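Local atomic coordinates of MmcQ/YjbR family DNA-binding protein (Pseudomonas syringae pv. tomato, PDB entry 3H9X), a protein that probably binds DNA through a "double wing" motif, although its precise cellular role is unknown. Residues A[1-5]-A[95-99]. Sequence-based numbering, arbitrary orientation.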
HETATM    1  N   MSE A   1      -1.229   2.027 -12.027  1.00 59.11           N
HETATM    2  CA  MSE A   1      -2.105   2.861 -11.170  1.00 57.36           C
HETATM    3  C   MSE A   1      -1.252   3.857 -10.400  1.00 59.40           C
HETATM    4  O   MSE A   1      -0.176   3.510  -9.908  1.00 59.74           O
HETATM    5  CB  MSE A   1      -2.874   1.976 -10.195  1.00 63.63           C
HETATM    6  CG  MSE A   1      -3.898   2.707  -9.347  1.00 71.71           C
HETATM    7 SE   MSE A   1      -4.740   1.534  -8.042  1.00 79.13          SE
HETATM    8  CE  MSE A   1      -3.395   1.683  -6.660  1.00 85.78           C
ATOM      9  N   ASN A   2      -1.736   5.094 -10.292  1.00 58.21           N
ATOM     10  CA  ASN A   2      -0.994   6.145  -9.600  1.00 56.89           C
ATOM     11  C   ASN A   2      -1.667   6.594  -8.322  1.00 53.09           C
ATOM     12  O   ASN A   2      -2.801   6.215  -8.043  1.00 51.05           O
ATOM     13  CB  ASN A   2      -0.810   7.353 -10.524  1.00 55.09           C
ATOM     14  CG  ASN A   2      -2.118   8.039 -10.844  1.00 52.67           C
ATOM     15  OD1 ASN A   2      -2.177   8.916 -11.698  1.00 45.84           O
ATOM     16  ND2 ASN A   2      -3.180   7.643 -10.151  1.00 47.77           N
ATOM     17  N   ARG A   3      -0.945   7.429  -7.578  1.00 46.04           N
ATOM     18  CA  ARG A   3      -1.388   7.988  -6.310  1.00 42.30           C
ATOM     19  C   ARG A   3      -2.827   8.496  -6.352  1.00 46.09           C
ATOM     20  O   ARG A   3      -3.626   8.185  -5.470  1.00 46.04           O
ATOM     21  CB  ARG A   3      -0.455   9.134  -5.903  1.00 40.15           C
ATOM     22  CG  ARG A   3      -0.658   9.629  -4.495  1.00 33.90           C
ATOM     23  CD  ARG A   3       0.112  10.896  -4.225  1.00 30.37           C
ATOM     24  NE  ARG A   3       0.373  11.037  -2.801  1.00 41.45           N
ATOM     25  CZ  ARG A   3       1.203  10.252  -2.117  1.00 51.10           C
ATOM     26  NH1 ARG A   3       1.853   9.277  -2.737  1.00 57.06           N
ATOM     27  NH2 ARG A   3       1.375  10.422  -0.809  1.00 59.08           N
ATOM     28  N   GLN A   4      -3.151   9.276  -7.378  1.00 53.41           N
ATOM     29  CA  GLN A   4      -4.492   9.843  -7.551  1.00 50.27           C
ATOM     30  C   GLN A   4      -5.573   8.774  -7.712  1.00 48.27           C
ATOM     31  O   GLN A   4      -6.516   8.724  -6.935  1.00 41.40           O
ATOM     32  CB  GLN A   4      -4.515  10.754  -8.781  1.00 61.35           C
ATOM     33  CG  GLN A   4      -4.916  12.201  -8.519  1.00 72.94           C
ATOM     34  CD  GLN A   4      -6.279  12.332  -7.870  1.00 82.82           C
ATOM     35  OE1 GLN A   4      -6.435  12.090  -6.669  1.00 83.84           O
ATOM     36  NE2 GLN A   4      -7.279  12.716  -8.662  1.00 82.50           N
ATOM     37  N   GLN A   5      -5.428   7.926  -8.729  1.00 47.86           N
ATOM     38  CA  GLN A   5      -6.404   6.874  -9.010  1.00 46.39           C
ATOM     39  C   GLN A   5      -6.650   5.973  -7.817  1.00 49.67           C
ATOM     40  O   GLN A   5      -7.742   5.419  -7.656  1.00 50.45           O
ATOM     41  CB  GLN A   5      -5.940   6.028 -10.185  1.00 42.65           C
ATOM     42  CG  GLN A   5      -5.630   6.838 -11.417  1.00 43.63           C
ATOM     43  CD  GLN A   5      -4.973   6.000 -12.478  1.00 47.67           C
ATOM     44  OE1 GLN A   5      -4.086   5.197 -12.187  1.00 43.81           O
ATOM     45  NE2 GLN A   5      -5.386   6.190 -13.722  1.00 59.86           N
ATOM     46  N   LEU A  95       4.405  -1.204  -5.500  1.00 34.58           N
ATOM     47  CA  LEU A  95       4.882  -0.018  -6.176  1.00 38.71           C
ATOM     48  C   LEU A  95       3.843   0.532  -7.165  1.00 40.57           C
ATOM     49  O   LEU A  95       3.434  -0.175  -8.090  1.00 35.87           O
ATOM     50  CB  LEU A  95       6.197  -0.359  -6.870  1.00 36.49           C
ATOM     51  CG  LEU A  95       6.956   0.731  -7.608  1.00 43.92           C
ATOM     52  CD1 LEU A  95       6.441   0.829  -9.022  1.00 41.45           C
ATOM     53  CD2 LEU A  95       6.834   2.053  -6.851  1.00 43.88           C
ATOM     54  N   LEU A  96       3.402   1.778  -6.936  1.00 39.51           N
ATOM     55  CA  LEU A  96       2.425   2.446  -7.803  1.00 37.17           C
ATOM     56  C   LEU A  96       3.144   3.001  -9.018  1.00 37.03           C
ATOM     57  O   LEU A  96       4.314   3.363  -8.935  1.00 36.37           O
ATOM     58  CB  LEU A  96       1.715   3.599  -7.084  1.00 30.83           C
ATOM     59  CG  LEU A  96       0.778   3.280  -5.922  1.00 28.34           C
ATOM     60  CD1 LEU A  96       0.052   4.541  -5.472  1.00 28.59           C
ATOM     61  CD2 LEU A  96      -0.211   2.237  -6.361  1.00 23.33           C
ATOM     62  N   ASN A  97       2.422   3.100 -10.131  1.00 40.89           N
ATOM     63  CA  ASN A  97       2.980   3.566 -11.399  1.00 45.18           C
ATOM     64  C   ASN A  97       3.995   2.487 -11.736  1.00 44.15           C
ATOM     65  O   ASN A  97       5.048   2.760 -12.319  1.00 40.08           O
ATOM     66  CB  ASN A  97       3.682   4.933 -11.271  1.00 39.79           C
ATOM     67  CG  ASN A  97       2.762   6.032 -10.755  1.00 51.04           C
ATOM     68  OD1 ASN A  97       2.618   6.228  -9.543  1.00 54.46           O
ATOM     69  ND2 ASN A  97       2.130   6.752 -11.674  1.00 40.09           N
ATOM     70  N   GLY A  98       3.655   1.256 -11.347  1.00 41.59           N
ATOM     71  CA  GLY A  98       4.523   0.113 -11.575  1.00 41.55           C
ATOM     72  C   GLY A  98       3.922  -0.995 -12.424  1.00 46.55           C
ATOM     73  O   GLY A  98       2.823  -0.853 -12.950  1.00 47.90           O
ATOM     74  N   PRO A  99       4.634  -2.124 -12.577  1.00 49.70           N
ATOM     75  CA  PRO A  99       4.197  -3.283 -13.367  1.00 49.35           C
ATOM     76  C   PRO A  99       2.984  -4.064 -12.867  1.00 47.75           C
ATOM     77  O   PRO A  99       2.438  -4.904 -13.590  1.00 40.29           O
ATOM     78  CB  PRO A  99       5.441  -4.165 -13.391  1.00 52.73           C
ATOM     79  CG  PRO A  99       6.064  -3.885 -12.059  1.00 49.56           C
ATOM     80  CD  PRO A  99       5.980  -2.371 -12.023  1.00 53.18           C
TER
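Past Leu95, in strand 91-95, the chain comes up against residues 1-5. Leu96, buried, points its side chain at them: CD2 lies 3.2 Å from CE of Met1, a selenomethionine, and CD1 packs 3.7 Å from the backbone N of Arg3, at the first turn of helix 3-13. Asn97, in a left-handed backbone conformation, turns the chain and brings in the one hydrogen bond between the segments, its backbone N donating to Met1 O over a short 2.6 Å. Its side chain reaches back along the N-terminus, with ND2 3.2 Å from Asn2 CB. Asn2 is the N-cap residue, and its own backbone N donates to Gln5 OE1 (3.0 Å), so the side chain of Gln5, in the first turn, folds back on the cap residue, one half of a capping box. Gly98 and Pro99 then lead off toward helix 102-115. The contact thus joins the start of helix 3-13 to the loop leaving the antiparallel sheet. On the sheet side, Leu96 packs on Leu43 of strand 39-47 and Ile62 of strand 58-65, while Arg3, from helix 3-13, forms a salt bridge with Asp60.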